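Local structure of 4'-phospho-dehydrooxetanocin synthase (Bacillus megaterium, 5UL3) at residues A[195-198]-A[199-203]; A[21-24]-A[25-28]; A[245-248]-A[249-252]. The protein catalyses the cobalamin-dependent radical S-adenosylmethionine ring contraction of dAMP to an oxetane aldehyde in the biosynthesis of oxetanocin A. One frame throughout, in Å; residues are numbered along the deposited sequence.

Contact 1: residues A[195-198]-A[199-203]; sequences EILD and LIYSH
Ile196 and Ile200, one helical turn apart, meet through methyl groups: the branch methyl CG2 of Ile196 lies 3.8 Å from the end methyl CD1 of Ile200, the two branched chains crossing at a slant. Ile200 CG1 stands anti to its own carbonyl carbon (chi1 -71°), which folds it back over the preceding turn, 3.3 Å from Ile196 O. These two isoleucines and Leu197 form a continuous apolar ridge against strands 180-184 and 212-216: Ile196 meets Leu183, Leu197 meets Leu183, Ile213 and Val215, and Ile200 meets Ile181 and Ile213.

Leu197 and Tyr201 run alongside each other in the same direction, and CD2 of the leucine approaches CE2 of the ring at 4.2 Å. The ring also leans back on the helix, its CD2 coming within 3.2 Å of Leu197 O. The ring of Tyr231, nearly parallel, meets that of Tyr201 and also touches Leu197, while Arg230 and the hydroxyl of Tyr231 hold the carboxylate of Asp198.

On another flank, Leu199 packs against Ile166 and Ile170 of helix 166-176. Its carbonyl oxygen is gripped by three donors: the backbone N of His203, Ser202 OG at 3.0 Å, from above the carbonyl plane, and His203 ND1 at 2.8 Å. The last bond leaves the imidazole edge almost in the ring plane, which fixes the ring's rotation. Main-chain bonds from residue i+4 to i, such as Tyr201 N to Leu197 O (2.9 Å, 171°), run along this part of the helix. This is the helix of a beta-alpha-beta unit, strand 180-184, helix 190-205 and strand 212-216, in the Rossmann fold that houses cobalamin.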
ATOM      1  N   GLU A 195      -2.133 -22.589   8.197  1.00 33.36           N
ATOM      2  CA  GLU A 195      -2.713 -23.690   7.425  1.00 34.92           C
ATOM      3  C   GLU A 195      -1.805 -24.094   6.269  1.00 38.52           C
ATOM      4  O   GLU A 195      -1.579 -25.287   6.024  1.00 33.51           O
ATOM      5  CB  GLU A 195      -4.090 -23.300   6.891  1.00 32.74           C
ATOM      6  CG  GLU A 195      -5.173 -23.173   7.957  1.00 55.70           C
ATOM      7  CD  GLU A 195      -6.556 -22.974   7.360  1.00 66.29           C
ATOM      8  OE1 GLU A 195      -6.767 -23.418   6.210  1.00 61.11           O
ATOM      9  OE2 GLU A 195      -7.426 -22.380   8.039  1.00 66.44           O
ATOM     10  N   ILE A 196      -1.289 -23.108   5.533  1.00 32.14           N
ATOM     11  CA  ILE A 196      -0.427 -23.414   4.397  1.00 30.03           C
ATOM     12  C   ILE A 196       0.889 -24.003   4.876  1.00 31.38           C
ATOM     13  O   ILE A 196       1.375 -24.989   4.312  1.00 30.58           O
ATOM     14  CB  ILE A 196      -0.214 -22.164   3.525  1.00 28.03           C
ATOM     15  CG1 ILE A 196      -1.537 -21.721   2.904  1.00 32.57           C
ATOM     16  CG2 ILE A 196       0.811 -22.445   2.427  1.00 32.87           C
ATOM     17  CD1 ILE A 196      -1.483 -20.351   2.248  1.00 31.56           C
ATOM     18  N   LEU A 197       1.485 -23.416   5.928  1.00 28.73           N
ATOM     19  CA  LEU A 197       2.726 -23.956   6.482  1.00 27.49           C
ATOM     20  C   LEU A 197       2.529 -25.383   6.992  1.00 30.67           C
ATOM     21  O   LEU A 197       3.385 -26.248   6.780  1.00 28.84           O
ATOM     22  CB  LEU A 197       3.237 -23.047   7.607  1.00 30.98           C
ATOM     23  CG  LEU A 197       3.863 -21.743   7.083  1.00 29.23           C
ATOM     24  CD1 LEU A 197       4.110 -20.722   8.214  1.00 29.15           C
ATOM     25  CD2 LEU A 197       5.163 -22.057   6.330  1.00 29.00           C
ATOM     26  N   ASP A 198       1.417 -25.638   7.687  1.00 32.42           N
ATOM     27  CA  ASP A 198       1.121 -26.998   8.143  1.00 35.78           C
ATOM     28  C   ASP A 198       1.196 -27.998   6.992  1.00 29.13           C
ATOM     29  O   ASP A 198       1.861 -29.033   7.095  1.00 34.88           O
ATOM     30  CB  ASP A 198      -0.265 -27.046   8.795  1.00 33.84           C
ATOM     31  CG  ASP A 198      -0.289 -26.459  10.201  1.00 35.30           C
ATOM     32  OD1 ASP A 198       0.768 -26.091  10.771  1.00 33.88           O
ATOM     33  OD2 ASP A 198      -1.403 -26.362  10.746  1.00 36.00           O
ATOM     34  N   LEU A 199       0.544 -27.675   5.864  1.00 29.26           N
ATOM     35  CA  LEU A 199       0.517 -28.569   4.707  1.00 26.34           C
ATOM     36  C   LEU A 199       1.883 -28.683   4.037  1.00 35.32           C
ATOM     37  O   LEU A 199       2.251 -29.756   3.546  1.00 30.91           O
ATOM     38  CB  LEU A 199      -0.512 -28.070   3.703  1.00 24.57           C
ATOM     39  CG  LEU A 199      -1.947 -28.391   4.086  1.00 33.58           C
ATOM     40  CD1 LEU A 199      -2.872 -27.460   3.346  1.00 35.83           C
ATOM     41  CD2 LEU A 199      -2.220 -29.841   3.717  1.00 31.74           C
ATOM     42  N   ILE A 200       2.635 -27.580   3.978  1.00 29.45           N
ATOM     43  CA  ILE A 200       3.980 -27.638   3.412  1.00 28.84           C
ATOM     44  C   ILE A 200       4.849 -28.595   4.212  1.00 27.79           C
ATOM     45  O   ILE A 200       5.541 -29.448   3.647  1.00 30.08           O
ATOM     46  CB  ILE A 200       4.608 -26.231   3.369  1.00 28.39           C
ATOM     47  CG1 ILE A 200       3.924 -25.385   2.298  1.00 28.25           C
ATOM     48  CG2 ILE A 200       6.119 -26.342   3.116  1.00 28.26           C
ATOM     49  CD1 ILE A 200       4.342 -23.904   2.351  1.00 31.76           C
ATOM     50  N   TYR A 201       4.853 -28.444   5.543  1.00 29.13           N
ATOM     51  CA  TYR A 201       5.719 -29.294   6.357  1.00 29.29           C
ATOM     52  C   TYR A 201       5.224 -30.739   6.383  1.00 32.17           C
ATOM     53  O   TYR A 201       6.043 -31.664   6.424  1.00 35.78           O
ATOM     54  CB  TYR A 201       5.839 -28.748   7.775  1.00 32.79           C
ATOM     55  CG  TYR A 201       6.784 -27.570   7.879  1.00 34.76           C
ATOM     56  CD1 TYR A 201       8.154 -27.746   7.758  1.00 34.76           C
ATOM     57  CD2 TYR A 201       6.303 -26.286   8.090  1.00 36.03           C
ATOM     58  CE1 TYR A 201       9.024 -26.679   7.847  1.00 35.50           C
ATOM     59  CE2 TYR A 201       7.167 -25.210   8.177  1.00 36.74           C
ATOM     60  CZ  TYR A 201       8.527 -25.415   8.048  1.00 30.92           C
ATOM     61  OH  TYR A 201       9.408 -24.353   8.132  1.00 31.98           O
ATOM     62  N   SER A 202       3.905 -30.962   6.349  1.00 32.95           N
ATOM     63  CA  SER A 202       3.448 -32.351   6.286  1.00 36.63           C
ATOM     64  C   SER A 202       3.886 -33.018   4.984  1.00 37.61           C
ATOM     65  O   SER A 202       4.188 -34.216   4.983  1.00 38.13           O
ATOM     66  CB  SER A 202       1.926 -32.446   6.478  1.00 35.76           C
ATOM     67  OG  SER A 202       1.194 -31.778   5.467  1.00 39.54           O
ATOM     68  N   HIS A 203       3.985 -32.264   3.884  1.00 31.66           N
ATOM     69  CA  HIS A 203       4.474 -32.852   2.644  1.00 26.64           C
ATOM     70  C   HIS A 203       5.992 -32.976   2.610  1.00 31.69           C
ATOM     71  O   HIS A 203       6.519 -33.891   1.966  1.00 30.57           O
ATOM     72  CB  HIS A 203       3.976 -32.049   1.446  1.00 30.65           C
ATOM     73  CG  HIS A 203       2.550 -32.341   1.095  1.00 30.06           C
ATOM     74  ND1 HIS A 203       1.484 -31.762   1.752  1.00 39.79           N
ATOM     75  CD2 HIS A 203       2.019 -33.194   0.188  1.00 27.98           C
ATOM     76  CE1 HIS A 203       0.354 -32.225   1.245  1.00 38.40           C
ATOM     77  NE2 HIS A 203       0.651 -33.092   0.291  1.00 30.05           N
TER

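Contact 2: residues A[21-24]-A[25-28]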
ATOM      1  N   PHE A  21      10.670 -11.499 -26.217  1.00 28.21           N
ATOM      2  CA  PHE A  21      10.946 -10.957 -24.884  1.00 32.66           C
ATOM      3  C   PHE A  21      10.200  -9.655 -24.618  1.00 36.52           C
ATOM      4  O   PHE A  21      10.059  -9.259 -23.452  1.00 31.19           O
ATOM      5  CB  PHE A  21      12.452 -10.734 -24.712  1.00 30.09           C
ATOM      6  CG  PHE A  21      13.274 -12.011 -24.674  1.00 22.78           C
ATOM      7  CD1 PHE A  21      12.676 -13.258 -24.560  1.00 29.02           C
ATOM      8  CD2 PHE A  21      14.668 -11.939 -24.721  1.00 28.14           C
ATOM      9  CE1 PHE A  21      13.447 -14.423 -24.507  1.00 30.08           C
ATOM     10  CE2 PHE A  21      15.442 -13.092 -24.673  1.00 27.02           C
ATOM     11  CZ  PHE A  21      14.829 -14.335 -24.567  1.00 29.60           C
ATOM     12  N   SER A  22       9.745  -8.963 -25.663  1.00 29.68           N
ATOM     13  CA  SER A  22       8.963  -7.748 -25.469  1.00 30.57           C
ATOM     14  C   SER A  22       7.615  -8.028 -24.824  1.00 33.93           C
ATOM     15  O   SER A  22       6.975  -7.089 -24.328  1.00 35.57           O
ATOM     16  CB  SER A  22       8.749  -7.029 -26.803  1.00 39.11           C
ATOM     17  OG  SER A  22       7.723  -7.680 -27.536  1.00 35.98           O
ATOM     18  N   GLN A  23       7.177  -9.287 -24.794  1.00 29.87           N
ATOM     19  CA  GLN A  23       5.897  -9.637 -24.182  1.00 29.04           C
ATOM     20  C   GLN A  23       6.127  -9.938 -22.699  1.00 30.28           C
ATOM     21  O   GLN A  23       6.067 -11.075 -22.230  1.00 29.90           O
ATOM     22  CB  GLN A  23       5.254 -10.799 -24.923  1.00 34.12           C
ATOM     23  CG  GLN A  23       5.031 -10.461 -26.369  1.00 32.90           C
ATOM     24  CD  GLN A  23       4.769 -11.686 -27.213  1.00 45.39           C
ATOM     25  OE1 GLN A  23       3.880 -12.485 -26.917  1.00 39.18           O
ATOM     26  NE2 GLN A  23       5.557 -11.849 -28.264  1.00 42.45           N
ATOM     27  N   ILE A  24       6.376  -8.856 -21.952  1.00 33.78           N
ATOM     28  CA  ILE A  24       6.855  -8.988 -20.579  1.00 33.61           C
ATOM     29  C   ILE A  24       5.791  -9.474 -19.607  1.00 35.01           C
ATOM     30  O   ILE A  24       6.114  -9.766 -18.453  1.00 33.98           O
ATOM     31  CB  ILE A  24       7.460  -7.652 -20.099  1.00 28.04           C
ATOM     32  CG1 ILE A  24       6.415  -6.531 -20.139  1.00 32.57           C
ATOM     33  CG2 ILE A  24       8.653  -7.298 -20.945  1.00 28.58           C
ATOM     34  CD1 ILE A  24       6.926  -5.193 -19.558  1.00 28.70           C
ATOM     35  N   TRP A  25       4.540  -9.614 -20.049  1.00 30.29           N
ATOM     36  CA  TRP A  25       3.506 -10.204 -19.209  1.00 30.00           C
ATOM     37  C   TRP A  25       3.518 -11.725 -19.218  1.00 39.13           C
ATOM     38  O   TRP A  25       2.889 -12.338 -18.352  1.00 38.33           O
ATOM     39  CB  TRP A  25       2.132  -9.724 -19.662  1.00 31.75           C
ATOM     40  CG  TRP A  25       1.987  -9.818 -21.130  1.00 33.02           C
ATOM     41  CD1 TRP A  25       1.541 -10.897 -21.846  1.00 36.92           C
ATOM     42  CD2 TRP A  25       2.319  -8.809 -22.085  1.00 28.99           C
ATOM     43  NE1 TRP A  25       1.574 -10.615 -23.183  1.00 32.68           N
ATOM     44  CE2 TRP A  25       2.049  -9.341 -23.361  1.00 33.66           C
ATOM     45  CE3 TRP A  25       2.816  -7.507 -21.987  1.00 29.21           C
ATOM     46  CZ2 TRP A  25       2.249  -8.614 -24.528  1.00 32.67           C
ATOM     47  CZ3 TRP A  25       3.023  -6.785 -23.138  1.00 33.13           C
ATOM     48  CH2 TRP A  25       2.737  -7.341 -24.404  1.00 31.30           C
ATOM     49  N   LEU A  26       4.189 -12.357 -20.178  1.00 35.74           N
ATOM     50  CA  LEU A  26       4.189 -13.809 -20.202  1.00 34.72           C
ATOM     51  C   LEU A  26       5.100 -14.347 -19.112  1.00 36.38           C
ATOM     52  O   LEU A  26       6.129 -13.751 -18.784  1.00 36.00           O
ATOM     53  CB  LEU A  26       4.654 -14.324 -21.565  1.00 39.19           C
ATOM     54  CG  LEU A  26       3.866 -13.867 -22.788  1.00 39.57           C
ATOM     55  CD1 LEU A  26       4.604 -14.275 -24.064  1.00 37.71           C
ATOM     56  CD2 LEU A  26       2.443 -14.445 -22.734  1.00 38.22           C
ATOM     57  N   LYS A  27       4.713 -15.488 -18.553  1.00 35.02           N
ATOM     58  CA  LYS A  27       5.530 -16.157 -17.555  1.00 36.72           C
ATOM     59  C   LYS A  27       6.742 -16.800 -18.224  1.00 40.95           C
ATOM     60  O   LYS A  27       6.714 -17.100 -19.422  1.00 38.83           O
ATOM     61  CB  LYS A  27       4.693 -17.204 -16.823  1.00 44.08           C
ATOM     62  CG  LYS A  27       3.237 -16.772 -16.640  1.00 56.39           C
ATOM     63  CD  LYS A  27       2.509 -17.631 -15.616  1.00 57.63           C
ATOM     64  CE  LYS A  27       1.304 -16.898 -15.041  1.00 50.54           C
ATOM     65  NZ  LYS A  27       0.775 -17.570 -13.816  1.00 43.05           N
ATOM     66  N   PRO A  28       7.826 -17.013 -17.470  1.00 40.63           N
ATOM     67  CA  PRO A  28       9.058 -17.508 -18.106  1.00 37.82           C
ATOM     68  C   PRO A  28       8.892 -18.849 -18.812  1.00 41.49           C
ATOM     69  O   PRO A  28       9.578 -19.087 -19.811  1.00 38.62           O
ATOM     70  CB  PRO A  28      10.049 -17.582 -16.931  1.00 36.04           C
ATOM     71  CG  PRO A  28       9.566 -16.500 -15.982  1.00 38.91           C
ATOM     72  CD  PRO A  28       8.051 -16.600 -16.067  1.00 31.58           C
TER
HETATM   73  O   HOH W   1       1.274 -11.601 -26.110  1.00 45.84           O
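Trp25 lays a face of its indole over Gln23 CA, within a type I beta turn that runs from Gln23 to Leu26, in the loop joining helix 7-21 to helix 28-39. The turn is closed by Leu26 N bonding to Gln23 O at 3.1 Å, and Gln23 is itself the centre of an inverse gamma turn with a weak bond from Ile24 N to Ser22 O.

The indole folds back over the turn because Trp25 CG sits between its backbone N and carbonyl carbon (chi1 47°). One face of the six-membered ring then covers Gln23 CA in a CH-pi contact, 3.8 Å from the ring centroid and 12° off the normal. Gln23 CB lies 3.7 Å from Trp25 CZ2, and the glutamine amide is turned 41° from the indole plane. Ile24 stands at about a right angle to the indole, with its CG1 4.2 Å from Trp25 CE3. Leu26, in contrast, runs alongside Gln23, its CD1 packed against Gln23 CB at 3.6 Å.

Outside the turn, His351 stacks on the indole and Phe352 meets it edge-to-face, while Ala348 and Arg347 of helix 335-351 touch it too. Gln23 NE2 and Ser22 OG both bond to Glu19 O, tying the turn to the end of the first helix. A water in the indole plane spans the two side chains, donating to Gln23 OE1 at 2.9 Å and accepting from Trp25 NE1 at 3.1 Å.

Contact 3: residues A[245-248]-A[249-252]. With EDO (1,2-ethanediol), chain R.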
ATOM      1  N   LEU A 245      16.868 -13.501   0.013  1.00 22.79           N
ATOM      2  CA  LEU A 245      16.690 -14.607  -0.931  1.00 20.37           C
ATOM      3  C   LEU A 245      17.986 -14.898  -1.673  1.00 24.60           C
ATOM      4  O   LEU A 245      18.349 -16.062  -1.859  1.00 24.19           O
ATOM      5  CB  LEU A 245      15.541 -14.308  -1.903  1.00 20.73           C
ATOM      6  CG  LEU A 245      14.140 -14.339  -1.275  1.00 24.02           C
ATOM      7  CD1 LEU A 245      13.105 -13.826  -2.269  1.00 20.29           C
ATOM      8  CD2 LEU A 245      13.795 -15.758  -0.863  1.00 28.07           C
ATOM      9  N   ARG A 246      18.717 -13.851  -2.073  1.00 22.36           N
ATOM     10  CA  ARG A 246      20.053 -14.048  -2.633  1.00 24.85           C
ATOM     11  C   ARG A 246      20.903 -14.947  -1.738  1.00 25.41           C
ATOM     12  O   ARG A 246      21.596 -15.858  -2.220  1.00 21.41           O
ATOM     13  CB  ARG A 246      20.745 -12.688  -2.811  1.00 24.09           C
ATOM     14  CG  ARG A 246      22.190 -12.784  -3.267  1.00 22.77           C
ATOM     15  CD  ARG A 246      22.943 -11.481  -2.931  1.00 24.79           C
ATOM     16  NE  ARG A 246      23.086 -11.280  -1.494  1.00 25.12           N
ATOM     17  CZ  ARG A 246      23.474 -10.142  -0.927  1.00 31.07           C
ATOM     18  NH1 ARG A 246      23.764  -9.088  -1.677  1.00 31.76           N
ATOM     19  NH2 ARG A 246      23.578 -10.061   0.388  1.00 30.10           N
ATOM     20  N   ASP A 247      20.876 -14.693  -0.435  1.00 25.39           N
ATOM     21  CA  ASP A 247      21.761 -15.417   0.473  1.00 28.78           C
ATOM     22  C   ASP A 247      21.237 -16.811   0.795  1.00 23.57           C
ATOM     23  O   ASP A 247      22.037 -17.724   1.016  1.00 27.04           O
ATOM     24  CB  ASP A 247      21.986 -14.604   1.758  1.00 25.31           C
ATOM     25  CG  ASP A 247      22.961 -13.454   1.550  1.00 25.98           C
ATOM     26  OD1 ASP A 247      23.492 -13.298   0.439  1.00 25.96           O
ATOM     27  OD2 ASP A 247      23.206 -12.693   2.520  1.00 26.88           O
ATOM     28  N   LEU A 248      19.912 -17.006   0.799  1.00 24.90           N
ATOM     29  CA  LEU A 248      19.382 -18.363   0.940  1.00 25.56           C
ATOM     30  C   LEU A 248      19.786 -19.233  -0.242  1.00 26.28           C
ATOM     31  O   LEU A 248      20.028 -20.435  -0.077  1.00 27.21           O
ATOM     32  CB  LEU A 248      17.865 -18.329   1.068  1.00 23.47           C
ATOM     33  CG  LEU A 248      17.340 -17.736   2.378  1.00 28.04           C
ATOM     34  CD1 LEU A 248      15.832 -17.725   2.345  1.00 24.08           C
ATOM     35  CD2 LEU A 248      17.849 -18.554   3.549  1.00 28.91           C
ATOM     36  N   ILE A 249      19.871 -18.635  -1.428  1.00 22.09           N
ATOM     37  CA  ILE A 249      20.336 -19.352  -2.613  1.00 22.03           C
ATOM     38  C   ILE A 249      21.804 -19.720  -2.452  1.00 28.43           C
ATOM     39  O   ILE A 249      22.214 -20.845  -2.752  1.00 27.16           O
ATOM     40  CB  ILE A 249      20.086 -18.501  -3.867  1.00 22.16           C
ATOM     41  CG1 ILE A 249      18.579 -18.418  -4.163  1.00 24.21           C
ATOM     42  CG2 ILE A 249      20.852 -19.029  -5.078  1.00 26.33           C
ATOM     43  CD1 ILE A 249      18.221 -17.334  -5.167  1.00 25.71           C
ATOM     44  N   LYS A 250      22.618 -18.785  -1.956  1.00 25.93           N
ATOM     45  CA  LYS A 250      24.001 -19.141  -1.651  1.00 26.00           C
ATOM     46  C   LYS A 250      24.064 -20.254  -0.609  1.00 29.23           C
ATOM     47  O   LYS A 250      24.875 -21.181  -0.732  1.00 34.14           O
ATOM     48  CB  LYS A 250      24.777 -17.907  -1.180  1.00 26.65           C
ATOM     49  CG  LYS A 250      24.928 -16.849  -2.260  1.00 30.02           C
ATOM     50  CD  LYS A 250      25.451 -15.533  -1.658  1.00 37.92           C
ATOM     51  CE  LYS A 250      26.953 -15.413  -1.753  1.00 52.50           C
ATOM     52  NZ  LYS A 250      27.341 -14.675  -2.996  1.00 71.60           N
ATOM     53  N   MET A 251      23.224 -20.184   0.428  1.00 25.10           N
ATOM     54  CA  MET A 251      23.250 -21.234   1.444  1.00 28.16           C
ATOM     55  C   MET A 251      22.861 -22.585   0.849  1.00 38.30           C
ATOM     56  O   MET A 251      23.420 -23.623   1.228  1.00 29.91           O
ATOM     57  CB  MET A 251      22.329 -20.877   2.603  1.00 32.18           C
ATOM     58  CG  MET A 251      22.435 -21.840   3.765  1.00 33.10           C
ATOM     59  SD  MET A 251      21.375 -21.390   5.139  1.00 33.31           S
ATOM     60  CE  MET A 251      19.769 -21.820   4.504  1.00 31.30           C
ATOM     61  N   LEU A 252      21.904 -22.587  -0.087  1.00 31.74           N
ATOM     62  CA  LEU A 252      21.557 -23.804  -0.816  1.00 34.68           C
ATOM     63  C   LEU A 252      22.776 -24.449  -1.444  1.00 33.69           C
ATOM     64  O   LEU A 252      22.881 -25.681  -1.486  1.00 36.63           O
ATOM     65  CB  LEU A 252      20.556 -23.488  -1.918  1.00 32.72           C
ATOM     66  CG  LEU A 252      19.083 -23.752  -1.737  1.00 48.12           C
ATOM     67  CD1 LEU A 252      18.463 -23.559  -3.117  1.00 37.57           C
ATOM     68  CD2 LEU A 252      18.848 -25.157  -1.177  1.00 41.34           C
TER
HETATM   69  C1  EDO R 817      20.482 -25.519   3.840  1.00 58.86           C
HETATM   70  O1  EDO R 817      20.157 -26.189   2.616  1.00 48.16           O
HETATM   71  C2  EDO R 817      21.858 -25.984   4.310  1.00 66.81           C
HETATM   72  O2  EDO R 817      22.733 -26.095   3.177  1.00 63.17           O
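Leu248 and Met251 supply the apolar part of this contact, lying side by side and pointing the same way, with Leu248 CD2 3.9 Å from Met251 CE. The thioether chain is extended through SD and bends only at its last torsion (chi3 73°), which carries CE toward the leucine. Ile249 instead curls its CG1 back to 3.3 Å from Leu245 O.

Among the charged groups, Arg246 NE bonds to Asp247 OD1 at 2.8 Å in a salt bridge that reaches the oxygen from above the carboxylate plane; NH2 adds weak bonds to both oxygens. Lys250 runs beside Asp247, its CD 3.6 Å from OD1, but NZ remains 5.3 Å from that oxygen. Asp247 OD2 also accepts from Asn262 N, and Tyr243 makes a cation-pi contact with Arg246.

Four i+4 to i main-chain bonds link 245-248 to 249-252, among them Met251 N to Asp247 O at 2.8 Å. A 1,2-ethanediol, probably from crystallisation, donates to Met251 O.

Helix 242-252 belongs to the cobalamin-housing Rossmann domain. Leu245, close to the bound cobalamin, packs with Ile249 on helix 138-149, while Leu248 and Leu252 reach strands 180-184 and 212-216.

How the contacts relate
Contacts 1 and 3 both belong to the B12-binding Rossmann fold and pack on strands 180-184 and 212-216, yet they do not touch: their nearest atoms are about 11 Å apart. Each is a partly buried contact within one helix whose apolar side chains face the sheet, with polar groups on other flanks. Contact 3 comes closer to the cobalamin and carries its charge as an internal salt bridge, whereas the aspartate of contact 1 turns to partners beyond the helix. Contact 2 differs from both. It is a surface loop in the N-terminal part, away from the annotated sites, where a beta turn, an indole face and a bridging water replace regular helical bonding.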